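PDB 1QSA: soluble lytic murein transglycosylase from Escherichia coli, which cleaves the beta-1,4-glycosidic bonds between N-acetylmuramic acid and N-acetylglucosamine in peptidoglycan, leaving a 1,6-anhydro bond on the muramic acid product. Local coordinates for residues I13-A16 and W17-Q21; Y108-A111 and K112-G116; I187-A190 and I191-A195; G382-M385 and A386-R389; N526-I529 and G530-L534. All coordinates share one frame; numbering follows the deposited sequence. Where two conformers were deposited one is given.

Interaction 1: residues I13-A16 and W17-Q21. With ACT (acetate ion), chain O.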
loop_
_atom_site.group_PDB
_atom_site.type_symbol
_atom_site.label_atom_id
_atom_site.label_comp_id
_atom_site.label_asym_id
_atom_site.label_seq_id
_atom_site.Cartn_x
_atom_site.Cartn_y
_atom_site.Cartn_z
ATOM N N ILE A 13 22.821 25.701 -13.745
ATOM C CA ILE A 13 22.694 25.021 -15.030
ATOM C C ILE A 13 21.267 24.488 -15.212
ATOM O O ILE A 13 20.736 24.503 -16.314
ATOM C CB ILE A 13 23.773 23.921 -15.236
ATOM C CG1 ILE A 13 23.906 23.586 -16.724
ATOM C CG2 ILE A 13 23.442 22.659 -14.438
ATOM C CD1 ILE A 13 25.031 22.598 -17.024
ATOM N N LYS A 14 20.637 24.063 -14.122
ATOM C CA LYS A 14 19.262 23.558 -14.184
ATOM C C LYS A 14 18.302 24.701 -14.508
ATOM O O LYS A 14 17.352 24.525 -15.263
ATOM C CB LYS A 14 18.875 22.895 -12.862
ATOM C CG LYS A 14 19.487 21.521 -12.699
ATOM C CD LYS A 14 19.325 21.005 -11.270
ATOM C CE LYS A 14 17.861 20.808 -10.885
ATOM N NZ LYS A 14 17.756 20.192 -9.519
ATOM N N GLN A 15 18.559 25.874 -13.936
ATOM C CA GLN A 15 17.737 27.051 -14.197
ATOM C C GLN A 15 17.840 27.402 -15.691
ATOM O O GLN A 15 16.829 27.671 -16.335
ATOM C CB GLN A 15 18.222 28.217 -13.337
ATOM C CG GLN A 15 17.489 29.539 -13.550
ATOM C CD GLN A 15 18.057 30.654 -12.660
ATOM O OE1 GLN A 15 19.263 30.929 -12.677
ATOM N NE2 GLN A 15 17.191 31.290 -11.879
ATOM N N ALA A 16 19.057 27.382 -16.233
ATOM C CA ALA A 16 19.268 27.688 -17.648
ATOM C C ALA A 16 18.574 26.654 -18.538
ATOM O O ALA A 16 17.895 27.008 -19.505
ATOM C CB ALA A 16 20.770 27.730 -17.970
ATOM N N TRP A 17 18.761 25.376 -18.203
ATOM C CA TRP A 17 18.184 24.261 -18.952
ATOM C C TRP A 17 16.651 24.336 -18.956
ATOM O O TRP A 17 16.026 24.117 -19.996
ATOM C CB TRP A 17 18.648 22.943 -18.325
ATOM C CG TRP A 17 18.798 21.778 -19.259
ATOM C CD1 TRP A 17 17.954 21.400 -20.270
ATOM C CD2 TRP A 17 19.823 20.781 -19.196
ATOM N NE1 TRP A 17 18.388 20.215 -20.823
ATOM C CE2 TRP A 17 19.533 19.815 -20.184
ATOM C CE3 TRP A 17 20.958 20.606 -18.389
ATOM C CZ2 TRP A 17 20.337 18.686 -20.390
ATOM C CZ3 TRP A 17 21.756 19.486 -18.591
ATOM C CH2 TRP A 17 21.442 18.537 -19.585
ATOM N N ASP A 18 16.057 24.710 -17.824
ATOM C CA ASP A 18 14.599 24.825 -17.728
ATOM C C ASP A 18 14.075 25.923 -18.670
ATOM O O ASP A 18 12.931 25.871 -19.134
ATOM C CB ASP A 18 14.179 25.123 -16.281
ATOM C CG ASP A 18 14.266 23.899 -15.373
ATOM O OD1 ASP A 18 14.513 22.772 -15.850
ATOM O OD2 ASP A 18 14.068 24.066 -14.159
ATOM N N ASN A 19 14.915 26.917 -18.940
ATOM C CA ASN A 19 14.565 28.035 -19.825
ATOM C C ASN A 19 15.010 27.789 -21.268
ATOM O O ASN A 19 14.855 28.666 -22.124
ATOM C CB ASN A 19 15.261 29.315 -19.347
ATOM C CG ASN A 19 14.748 29.809 -18.019
ATOM O OD1 ASN A 19 13.603 29.548 -17.640
ATOM N ND2 ASN A 19 15.589 30.547 -17.304
ATOM N N ARG A 20 15.599 26.619 -21.515
ATOM C CA ARG A 20 16.138 26.223 -22.819
ATOM C C ARG A 20 17.250 27.159 -23.311
ATOM O O ARG A 20 17.394 27.421 -24.510
ATOM C CB ARG A 20 15.043 26.037 -23.889
ATOM C CG ARG A 20 13.968 24.997 -23.553
ATOM C CD ARG A 20 14.528 23.630 -23.183
ATOM N NE ARG A 20 15.362 23.034 -24.225
ATOM C CZ ARG A 20 15.954 21.846 -24.121
ATOM N NH1 ARG A 20 15.785 21.099 -23.032
ATOM N NH2 ARG A 20 16.699 21.391 -25.116
ATOM N N GLN A 21 18.011 27.700 -22.361
ATOM C CA GLN A 21 19.148 28.556 -22.681
ATOM C C GLN A 21 20.291 27.570 -22.847
ATOM O O GLN A 21 21.161 27.425 -21.978
ATOM C CB GLN A 21 19.425 29.524 -21.534
ATOM C CG GLN A 21 18.377 30.599 -21.395
ATOM C CD GLN A 21 18.596 31.459 -20.174
ATOM O OE1 GLN A 21 18.151 31.124 -19.081
ATOM N NE2 GLN A 21 19.301 32.565 -20.349
HETATM C C ACT O . 17.948 16.486 -9.872
HETATM O O ACT O . 16.708 16.531 -9.992
HETATM O OXT ACT O . 18.650 17.514 -9.801
HETATM C CH3 ACT O . 18.631 15.130 -9.784
HETATM O O HOH W 1 14.290 28.600 -14.909
#

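Interaction 2: residues Y108-A111 and K112-G116. With SO4 (sulfate ion), chain F.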
loop_
_atom_site.group_PDB
_atom_site.type_symbol
_atom_site.label_atom_id
_atom_site.label_comp_id
_atom_site.label_asym_id
_atom_site.label_seq_id
_atom_site.Cartn_x
_atom_site.Cartn_y
_atom_site.Cartn_z
ATOM N N TYR A 108 10.492 -6.768 -26.275
ATOM C CA TYR A 108 11.599 -7.719 -26.376
ATOM C C TYR A 108 11.115 -8.994 -27.073
ATOM O O TYR A 108 11.769 -9.498 -27.999
ATOM C CB TYR A 108 12.111 -8.043 -24.970
ATOM C CG TYR A 108 13.154 -9.141 -24.891
ATOM C CD1 TYR A 108 14.516 -8.851 -25.065
ATOM C CD2 TYR A 108 12.794 -10.461 -24.597
ATOM C CE1 TYR A 108 15.493 -9.848 -24.941
ATOM C CE2 TYR A 108 13.768 -11.471 -24.472
ATOM C CZ TYR A 108 15.113 -11.153 -24.640
ATOM O OH TYR A 108 16.069 -12.137 -24.469
ATOM N N TYR A 109 9.980 -9.531 -26.620
ATOM C CA TYR A 109 9.452 -10.741 -27.247
ATOM C C TYR A 109 8.945 -10.518 -28.660
ATOM O O TYR A 109 9.095 -11.397 -29.503
ATOM C CB TYR A 109 8.437 -11.429 -26.343
ATOM C CG TYR A 109 9.147 -12.020 -25.158
ATOM C CD1 TYR A 109 10.071 -13.055 -25.338
ATOM C CD2 TYR A 109 8.963 -11.511 -23.876
ATOM C CE1 TYR A 109 10.787 -13.565 -24.280
ATOM C CE2 TYR A 109 9.691 -12.019 -22.794
ATOM C CZ TYR A 109 10.596 -13.047 -23.012
ATOM O OH TYR A 109 11.306 -13.576 -21.965
ATOM N N TYR A 110 8.417 -9.330 -28.952
ATOM C CA TYR A 110 7.976 -9.052 -30.322
ATOM C C TYR A 110 9.249 -8.975 -31.194
ATOM O O TYR A 110 9.258 -9.438 -32.339
ATOM C CB TYR A 110 7.194 -7.742 -30.400
ATOM C CG TYR A 110 6.547 -7.500 -31.744
ATOM C CD1 TYR A 110 5.448 -8.258 -32.165
ATOM C CD2 TYR A 110 7.014 -6.495 -32.587
ATOM C CE1 TYR A 110 4.829 -8.015 -33.386
ATOM C CE2 TYR A 110 6.401 -6.240 -33.817
ATOM C CZ TYR A 110 5.309 -7.003 -34.208
ATOM O OH TYR A 110 4.700 -6.734 -35.421
ATOM N N ALA A 111 10.336 -8.428 -30.637
ATOM C CA ALA A 111 11.608 -8.361 -31.379
ATOM C C ALA A 111 12.109 -9.782 -31.672
ATOM O O ALA A 111 12.689 -10.033 -32.734
ATOM C CB ALA A 111 12.658 -7.586 -30.591
ATOM N N LYS A 112 11.926 -10.692 -30.714
ATOM C CA LYS A 112 12.326 -12.095 -30.890
ATOM C C LYS A 112 11.554 -12.701 -32.068
ATOM O O LYS A 112 12.150 -13.342 -32.926
ATOM C CB LYS A 112 12.075 -12.885 -29.599
ATOM C CG LYS A 112 13.114 -12.633 -28.508
ATOM C CD LYS A 112 14.414 -13.376 -28.797
ATOM C CE LYS A 112 15.479 -13.115 -27.734
ATOM N NZ LYS A 112 16.635 -14.059 -27.879
ATOM N N TRP A 113 10.244 -12.465 -32.135
ATOM C CA TRP A 113 9.447 -12.985 -33.252
ATOM C C TRP A 113 9.938 -12.422 -34.594
ATOM O O TRP A 113 10.074 -13.159 -35.588
ATOM C CB TRP A 113 7.967 -12.630 -33.070
ATOM C CG TRP A 113 7.135 -12.972 -34.268
ATOM C CD1 TRP A 113 6.759 -14.226 -34.683
ATOM C CD2 TRP A 113 6.597 -12.053 -35.224
ATOM N NE1 TRP A 113 6.020 -14.130 -35.840
ATOM C CE2 TRP A 113 5.904 -12.812 -36.192
ATOM C CE3 TRP A 113 6.634 -10.660 -35.357
ATOM C CZ2 TRP A 113 5.246 -12.218 -37.285
ATOM C CZ3 TRP A 113 5.985 -10.065 -36.443
ATOM C CH2 TRP A 113 5.299 -10.848 -37.392
ATOM N N ASN A 114 10.188 -11.113 -34.621
ATOM C CA ASN A 114 10.646 -10.430 -35.831
ATOM C C ASN A 114 12.002 -10.888 -36.330
ATOM O O ASN A 114 12.343 -10.663 -37.492
ATOM C CB ASN A 114 10.696 -8.921 -35.602
ATOM C CG ASN A 114 9.431 -8.226 -36.043
ATOM O OD1 ASN A 114 9.187 -8.056 -37.237
ATOM N ND2 ASN A 114 8.621 -7.803 -35.079
ATOM N N THR A 115 12.792 -11.475 -35.440
ATOM C CA THR A 115 14.131 -11.937 -35.786
ATOM C C THR A 115 14.231 -13.462 -35.820
ATOM O O THR A 115 15.307 -14.042 -35.580
ATOM C CB THR A 115 15.201 -11.342 -34.841
ATOM O OG1 THR A 115 14.880 -11.672 -33.488
ATOM C CG2 THR A 115 15.280 -9.806 -35.000
ATOM N N GLY A 116 13.094 -14.091 -36.134
ATOM C CA GLY A 116 13.010 -15.541 -36.281
ATOM C C GLY A 116 13.048 -16.452 -35.074
ATOM O O GLY A 116 13.292 -17.653 -35.224
HETATM S S SO4 F . 5.504 -17.949 -37.275
HETATM O O1 SO4 F . 4.273 -18.758 -37.414
HETATM O O2 SO4 F . 5.122 -16.624 -36.739
HETATM O O3 SO4 F . 6.448 -18.641 -36.370
HETATM O O4 SO4 F . 6.135 -17.778 -38.597
HETATM O O HOH W 2 17.456 -15.178 -24.889
HETATM O O HOH W 3 6.792 -6.386 -37.438
#

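Interaction 3: residues I187-A190 and I191-A195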
loop_
_atom_site.group_PDB
_atom_site.type_symbol
_atom_site.label_atom_id
_atom_site.label_comp_id
_atom_site.label_asym_id
_atom_site.label_seq_id
_atom_site.Cartn_x
_atom_site.Cartn_y
_atom_site.Cartn_z
ATOM N N ILE A 187 -20.242 -19.859 -25.882
ATOM C CA ILE A 187 -20.491 -19.179 -24.604
ATOM C C ILE A 187 -20.029 -17.717 -24.566
ATOM O O ILE A 187 -20.171 -17.066 -23.536
ATOM C CB ILE A 187 -19.870 -19.915 -23.386
ATOM C CG1 ILE A 187 -18.362 -20.092 -23.565
ATOM C CG2 ILE A 187 -20.597 -21.229 -23.141
ATOM C CD1 ILE A 187 -17.672 -20.639 -22.322
ATOM N N ALA A 188 -19.518 -17.199 -25.686
ATOM C CA ALA A 188 -19.024 -15.821 -25.744
ATOM C C ALA A 188 -20.052 -14.757 -25.348
ATOM O O ALA A 188 -19.767 -13.892 -24.530
ATOM C CB ALA A 188 -18.459 -15.517 -27.137
ATOM N N SER A 189 -21.235 -14.807 -25.956
ATOM C CA SER A 189 -22.282 -13.839 -25.672
ATOM C C SER A 189 -22.691 -13.864 -24.207
ATOM O O SER A 189 -22.882 -12.809 -23.607
ATOM C CB SER A 189 -23.509 -14.088 -26.553
ATOM O OG SER A 189 -24.493 -13.096 -26.322
ATOM N N ALA A 190 -22.796 -15.067 -23.641
ATOM C CA ALA A 190 -23.174 -15.241 -22.239
ATOM C C ALA A 190 -22.122 -14.605 -21.325
ATOM O O ALA A 190 -22.463 -13.943 -20.346
ATOM C CB ALA A 190 -23.355 -16.728 -21.908
ATOM N N ILE A 191 -20.848 -14.779 -21.675
ATOM C CA ILE A 191 -19.756 -14.201 -20.885
ATOM C C ILE A 191 -19.809 -12.672 -20.942
ATOM O O ILE A 191 -19.667 -11.998 -19.921
ATOM C CB ILE A 191 -18.385 -14.702 -21.376
ATOM C CG1 ILE A 191 -18.231 -16.186 -21.030
ATOM C CG2 ILE A 191 -17.251 -13.879 -20.736
ATOM C CD1 ILE A 191 -17.067 -16.886 -21.725
ATOM N N ILE A 192 -20.013 -12.128 -22.136
ATOM C CA ILE A 192 -20.094 -10.681 -22.312
ATOM C C ILE A 192 -21.267 -10.145 -21.479
ATOM O O ILE A 192 -21.138 -9.124 -20.803
ATOM C CB ILE A 192 -20.256 -10.302 -23.805
ATOM C CG1 ILE A 192 -18.981 -10.640 -24.574
ATOM C CG2 ILE A 192 -20.542 -8.802 -23.956
ATOM C CD1 ILE A 192 -19.139 -10.612 -26.084
ATOM N N SER A 193 -22.382 -10.873 -21.476
ATOM C CA SER A 193 -23.550 -10.454 -20.702
ATOM C C SER A 193 -23.269 -10.469 -19.200
ATOM O O SER A 193 -23.746 -9.594 -18.472
ATOM C CB SER A 193 -24.762 -11.343 -21.019
ATOM O OG SER A 193 -25.219 -11.119 -22.348
ATOM N N LEU A 194 -22.478 -11.444 -18.752
ATOM C CA LEU A 194 -22.123 -11.596 -17.343
ATOM C C LEU A 194 -21.195 -10.453 -16.890
ATOM O O LEU A 194 -21.369 -9.898 -15.800
ATOM C CB LEU A 194 -21.458 -12.959 -17.111
ATOM C CG LEU A 194 -21.296 -13.440 -15.666
ATOM C CD1 LEU A 194 -22.669 -13.811 -15.093
ATOM C CD2 LEU A 194 -20.371 -14.647 -15.608
ATOM N N ALA A 195 -20.220 -10.108 -17.731
ATOM C CA ALA A 195 -19.284 -9.023 -17.433
ATOM C C ALA A 195 -20.021 -7.678 -17.446
ATOM O O ALA A 195 -19.679 -6.759 -16.692
ATOM C CB ALA A 195 -18.148 -9.005 -18.470
HETATM O O HOH W 4 -26.165 -13.292 -23.894
#

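Interaction 4: residues G382-M385 and A386-R389. With SO4 (sulfate ion), chain C.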
loop_
_atom_site.group_PDB
_atom_site.type_symbol
_atom_site.label_atom_id
_atom_site.label_comp_id
_atom_site.label_asym_id
_atom_site.label_seq_id
_atom_site.Cartn_x
_atom_site.Cartn_y
_atom_site.Cartn_z
ATOM N N GLY A 382 31.407 6.184 -0.228
ATOM C CA GLY A 382 31.457 6.033 -1.669
ATOM C C GLY A 382 30.685 7.035 -2.502
ATOM O O GLY A 382 30.047 7.950 -1.973
ATOM N N PRO A 383 30.752 6.900 -3.830
ATOM C CA PRO A 383 30.047 7.810 -4.734
ATOM C C PRO A 383 28.519 7.768 -4.616
ATOM O O PRO A 383 27.881 8.807 -4.766
ATOM C CB PRO A 383 30.550 7.396 -6.123
ATOM C CG PRO A 383 31.066 6.012 -5.941
ATOM C CD PRO A 383 31.640 5.983 -4.567
ATOM N N GLU A 384 27.923 6.602 -4.325
ATOM C CA GLU A 384 26.463 6.583 -4.200
ATOM C C GLU A 384 26.033 7.423 -2.987
ATOM O O GLU A 384 25.072 8.197 -3.070
ATOM C CB GLU A 384 25.869 5.155 -4.148
ATOM C CG GLU A 384 24.319 5.195 -4.137
ATOM C CD GLU A 384 23.623 3.939 -4.668
ATOM O OE1 GLU A 384 24.084 2.800 -4.386
ATOM O OE2 GLU A 384 22.577 4.099 -5.344
ATOM N N MET A 385 26.758 7.318 -1.874
ATOM C CA MET A 385 26.410 8.131 -0.709
ATOM C C MET A 385 26.588 9.623 -1.033
ATOM O O MET A 385 25.807 10.454 -0.589
ATOM C CB MET A 385 27.260 7.762 0.513
ATOM C CG MET A 385 26.846 8.498 1.788
ATOM S SD MET A 385 25.147 8.107 2.327
ATOM C CE MET A 385 25.432 6.651 3.334
ATOM N N ALA A 386 27.619 9.964 -1.807
ATOM C CA ALA A 386 27.835 11.356 -2.178
ATOM C C ALA A 386 26.634 11.879 -2.989
ATOM O O ALA A 386 26.238 13.031 -2.832
ATOM C CB ALA A 386 29.131 11.513 -2.957
ATOM N N ARG A 387 26.042 11.030 -3.839
ATOM C CA ARG A 387 24.865 11.464 -4.607
ATOM C C ARG A 387 23.684 11.656 -3.653
ATOM O O ARG A 387 22.952 12.635 -3.764
ATOM C CB ARG A 387 24.495 10.457 -5.699
ATOM C CG ARG A 387 25.546 10.362 -6.818
ATOM C CD ARG A 387 24.967 9.770 -8.090
ATOM N NE ARG A 387 24.543 8.387 -7.914
ATOM C CZ ARG A 387 25.346 7.330 -7.966
ATOM N NH1 ARG A 387 26.649 7.478 -8.188
ATOM N NH2 ARG A 387 24.848 6.116 -7.782
ATOM N N VAL A 388 23.526 10.741 -2.697
ATOM C CA VAL A 388 22.435 10.840 -1.719
ATOM C C VAL A 388 22.543 12.157 -0.957
ATOM O O VAL A 388 21.553 12.875 -0.806
ATOM C CB VAL A 388 22.461 9.646 -0.723
ATOM C CG1 VAL A 388 21.477 9.889 0.449
ATOM C CG2 VAL A 388 22.073 8.359 -1.467
ATOM N N ARG A 389 23.763 12.495 -0.534
ATOM C CA ARG A 389 23.998 13.738 0.195
ATOM C C ARG A 389 23.555 14.961 -0.621
ATOM O O ARG A 389 22.857 15.831 -0.107
ATOM C CB ARG A 389 25.481 13.860 0.568
ATOM C CG ARG A 389 25.857 15.186 1.231
ATOM C CD ARG A 389 27.349 15.241 1.554
ATOM N NE ARG A 389 27.723 16.535 2.137
ATOM C CZ ARG A 389 28.971 17.015 2.205
ATOM N NH1 ARG A 389 30.004 16.320 1.729
ATOM N NH2 ARG A 389 29.187 18.203 2.757
HETATM S S SO4 C . 25.797 19.504 3.810
HETATM O O1 SO4 C . 24.623 19.660 4.692
HETATM O O2 SO4 C . 26.965 19.042 4.589
HETATM O O3 SO4 C . 25.474 18.505 2.767
HETATM O O4 SO4 C . 26.120 20.813 3.222
#

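Interaction 5: residues N526-I529 and G530-L534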
loop_
_atom_site.group_PDB
_atom_site.type_symbol
_atom_site.label_atom_id
_atom_site.label_comp_id
_atom_site.label_asym_id
_atom_site.label_seq_id
_atom_site.Cartn_x
_atom_site.Cartn_y
_atom_site.Cartn_z
ATOM N N ASN A 526 2.579 22.110 4.857
ATOM C CA ASN A 526 1.905 20.843 5.101
ATOM C C ASN A 526 1.559 20.694 6.592
ATOM O O ASN A 526 0.425 20.387 6.949
ATOM C CB ASN A 526 2.791 19.683 4.620
ATOM C CG ASN A 526 2.040 18.385 4.562
ATOM O OD1 ASN A 526 1.831 17.736 5.584
ATOM N ND2 ASN A 526 1.603 18.001 3.363
ATOM N N ILE A 527 2.524 20.968 7.461
ATOM C CA ILE A 527 2.303 20.877 8.906
ATOM C C ILE A 527 1.245 21.887 9.369
ATOM O O ILE A 527 0.404 21.571 10.192
ATOM C CB ILE A 527 3.648 21.030 9.682
ATOM C CG1 ILE A 527 4.518 19.793 9.435
ATOM C CG2 ILE A 527 3.410 21.189 11.183
ATOM C CD1 ILE A 527 5.987 19.961 9.846
ATOM N N ASN A 528 1.263 23.083 8.794
ATOM C CA ASN A 528 0.281 24.124 9.128
ATOM C C ASN A 528 -1.150 23.630 8.810
ATOM O O ASN A 528 -2.018 23.544 9.700
ATOM C CB ASN A 528 0.620 25.377 8.303
ATOM C CG ASN A 528 -0.300 26.564 8.597
ATOM O OD1 ASN A 528 -1.050 26.570 9.574
ATOM N ND2 ASN A 528 -0.242 27.577 7.739
ATOM N N ILE A 529 -1.382 23.236 7.555
ATOM C CA ILE A 529 -2.709 22.795 7.136
ATOM C C ILE A 529 -3.125 21.458 7.747
ATOM O O ILE A 529 -4.284 21.275 8.146
ATOM C CB ILE A 529 -2.797 22.759 5.593
ATOM C CG1 ILE A 529 -2.602 24.181 5.060
ATOM C CG2 ILE A 529 -4.159 22.194 5.124
ATOM C CD1 ILE A 529 -2.498 24.297 3.543
ATOM N N GLY A 530 -2.158 20.558 7.891
ATOM C CA GLY A 530 -2.442 19.246 8.450
ATOM C C GLY A 530 -2.762 19.297 9.929
ATOM O O GLY A 530 -3.722 18.656 10.382
ATOM N N THR A 531 -1.981 20.050 10.705
ATOM C CA THR A 531 -2.277 20.169 12.146
ATOM C C THR A 531 -3.631 20.861 12.351
ATOM O O THR A 531 -4.344 20.582 13.307
ATOM C CB THR A 531 -1.195 20.943 12.947
ATOM O OG1 THR A 531 -1.011 22.263 12.410
ATOM C CG2 THR A 531 0.126 20.170 12.974
ATOM N N SER A 532 -3.978 21.767 11.448
ATOM C CA SER A 532 -5.268 22.448 11.515
ATOM C C SER A 532 -6.421 21.450 11.306
ATOM O O SER A 532 -7.330 21.382 12.131
ATOM C CB SER A 532 -5.352 23.596 10.510
ATOM O OG SER A 532 -4.565 24.687 10.958
ATOM N N TYR A 533 -6.340 20.609 10.273
ATOM C CA TYR A 533 -7.418 19.636 10.055
ATOM C C TYR A 533 -7.466 18.614 11.195
ATOM O O TYR A 533 -8.546 18.255 11.683
ATOM C CB TYR A 533 -7.262 18.921 8.713
ATOM C CG TYR A 533 -8.479 18.073 8.375
ATOM C CD1 TYR A 533 -9.723 18.671 8.149
ATOM C CD2 TYR A 533 -8.409 16.680 8.391
ATOM C CE1 TYR A 533 -10.877 17.891 7.961
ATOM C CE2 TYR A 533 -9.562 15.892 8.202
ATOM C CZ TYR A 533 -10.782 16.506 7.997
ATOM O OH TYR A 533 -11.928 15.734 7.892
ATOM N N LEU A 534 -6.291 18.173 11.646
ATOM C CA LEU A 534 -6.216 17.197 12.737
ATOM C C LEU A 534 -6.844 17.778 14.006
ATOM O O LEU A 534 -7.620 17.101 14.688
ATOM C CB LEU A 534 -4.758 16.798 12.971
ATOM C CG LEU A 534 -4.512 15.641 13.956
ATOM C CD1 LEU A 534 -5.211 14.364 13.483
ATOM C CD2 LEU A 534 -3.013 15.422 14.118
HETATM O O HOH W 5 -1.971 25.395 11.807
#

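Interaction 1: residues I13-A16 and W17-Q21
Gln21 N donates to Ala16 O at 2.9 Å, a nearly straight bond (164° at the hydrogen) that arrives from above the carbonyl plane and ties off the last turn of helix 3-18. Asn19 N adds a weak bond to the same oxygen, while Trp17 N to Ile13 O and Asp18 N to Lys14 O are ordinary helical bonds. Arg20 takes positive phi (61°), and with Arg20 N bonded to Trp17 O the ending is a Schellman motif. The amide of Asn19 is fixed at both ends. Its CG lies beside the backbone N (chi1 -67°), which carries the amide back along the helix; there a water donates to Gln15 O at 3.1 Å and to Asn19 OD1 at 3.0 Å. On the other end, Asn19 ND2 reaches Gln21 OE1 at 3.2 Å, with that acceptor in the plane of the asparagine amide. Further out, Trp17 NE1 and Arg20 NH1 both bond to Asp48, and Arg44 forms a cation-pi contact with Trp17. Lys14 NZ holds an acetate oxygen, OXT, at 2.8 Å; the ion, probably from the crystallisation liquor, also bonds Tyr10. The chemistry implies a helix end at which the Asn19 amide is held by Gln21 and water, while Asp18 and Arg20 pair with Arg44 and Asp48, tying the C-terminal end of helix 3-18 to helix 38-48.

Interaction 2: residues Y108-A111 and K112-G116
The Tyr110 ring carries two neighbours over one face, Asn114 ND2 and Trp113 CE3. The two aromatic side chains run alongside each other in the same direction, with Tyr110 CE1 3.8 Å from Trp113 CE3 and their planes 37° apart, too oblique for a stack or a T. The Asn114 amide stands steeply to the tyrosine, its plane turned by 73°, so that ND2 comes within 3.0 Å of Tyr110 CE2. That same ND2 donates to Tyr110 O at 3.3 Å from above the carbonyl plane, making this oxygen an acceptor for both the backbone and the side-chain nitrogen of Asn114. A water joins Tyr110 OH to Asn114 OD1. Nearer the helix start, Tyr108 CD2 sits over the centre of the Tyr109 ring, and Tyr108 OH lies 3.5 Å from Lys112 CE; Tyr108 OH is bonded to Pro96 O and Lys112 NZ to Glu120. At the edge of Trp113, NE1 gives a 2.8 Å bond to O2 of a sulfate, probably from the crystallisation liquor and also bonded to Ser118. Thr115 OG1 donates to Ala111 O at 2.8 Å, just before Gly116 closes the helix in a Schellman motif. An alanine in place of Tyr110 would remove the ring beside Trp113 and the Asn114 amide, and would probably cost the water its phenolic partner, leaving the amide less firmly set. Trp88 meets Tyr110 edge-to-face and Lys141 makes a cation-pi contact with it, so aromatic and polar forces together join helix 102-114 to its neighbours.

Interaction 3: residues I187-A190 and I191-A195
Ile187 and Ile191, one turn apart, meet through their outermost methyls, CD1 to CD1 at 3.8 Å. The tight packing of helix 185-196 centres on Ile191 and Leu194, both buried, with Ile187 at its margin. Ile187 has CG1 between its backbone N and carbonyl carbon (chi1 57°), whereas Ile191 has CG1 beside the backbone N. The two side chains cross at a slant, and Ile191 CG1 also lies 3.3 Å from Ile187 O. Phe213 of helix 212-228 touches both isoleucines, and Phe204 packs on Ile191 and Leu194. The other side is polar and looser: the side chains of Ser189 and Ser193 keep 4.5 Å between their OG atoms. A water lies 2.8 Å from Ser193 OG, but its link to Ser189 OG is doubtful, since that serine has two conformers. Plain backbone bonds such as Ser193 N to Ser189 O (2.9 Å) run beneath. One apolar and one hydrophilic face make an amphipathic helix, packed against helices 170-178, 201-207 and 212-228 as part of the alpha-superhelix of this enzyme.

Interaction 4: residues G382-M385 and A386-R389
Arg387 folds back over Glu384, laying one face of its guanidinium above Glu384 CA, offset toward the rim. A bend at chi3 (-65°) turns the group in this direction. Carboxylate and guanidinium planes are 44° apart, and the salt bridge between Glu384 OE2 and Arg387 NH2 is long, 3.9 Å. The arginine is gripped more firmly from outside: NE pairs with Glu403 and NH2 donates to Thr67, in the N-terminal part of the chain. On another side of the helix, Met385 SD lies 4.3 Å from Val388 CB, in apolar contact; Trp428 touches both residues. Arg389 behaves differently, running extended from CG to NE and away from the preceding turn. It presents a guanidinium edge to a sulfate in its plane, with NE 3.1 Å from O3 and NH2 3.0 Å from O2; Arg7 of helix 3-18 binds the same ion, which is probably from the crystallisation liquor. Beneath these side chains Gly382, the N-cap, accepts from Ala386 N at 3.2 Å through its carbonyl O. Since Glu384 OE2 lies close to Glu403 OE1, Arg387 probably offsets the repulsion between two acids that might otherwise tend to take up a proton.

Interaction 5: residues N526-I529 and G530-L534
Ile527 O accepts two bonds from Thr531, one from OG1 at 2.7 Å and one from the backbone N at 2.9 Å. The hydroxyl can turn back to the carbonyl because OG1 stands between the backbone N and carbonyl carbon (chi1 57°), which also sets Thr531 CG2 3.9 Å from Ile527 CG2. A water gives a weak bond to OG1 and a stronger one, 2.7 Å, to Asn528 OD1; its contact with Ser532 OG is less certain, that serine having two conformers. These turns belong to helix 523-540 of the Slt-type domain, a lysozyme-like fold, in which Ile527 and Asn528 face helix 454-461 while Ile529 and Ser532 face helix 499-509. A valine replacing Thr531 would probably leave Ile527 O with the backbone donor alone and deprive the water of one anchor. Gly530 N donates to Asn526 O at 2.8 Å, and Tyr533 N to Ile529 O at 3.0 Å. The buried amide of Asn526 is satisfied from outside the helix: OD1 accepts from Met495 N, and ND2 donates to Leu520 O and Ser492 O. Its side chain lies about 8 Å from that of Glu478, the predicted active-site residue, and pins the loops that carry Met495 and Leu520 to the helix.

In the fold
Each contact joins successive turns of its own helix, yet their chemistry follows their place in the fold. Interaction 5, in the catalytic domain, is the most buried and relies on hydroxyls and amides bonded to backbone and water. Interactions 1 to 4 are only partly buried. Interactions 1 and 2 sit at helix C-termini, interaction 4 at a helix start and interaction 3 within a helix. Acetate or sulfate is bound at 1, 2 and 4, where charged or aromatic NH groups reach outward, whereas interaction 3 sets aliphatic packing against serines. Interactions 1 and 4 approach to about 11 Å between nearest atoms, and Arg389 touches helix 3-18, which carries interaction 1.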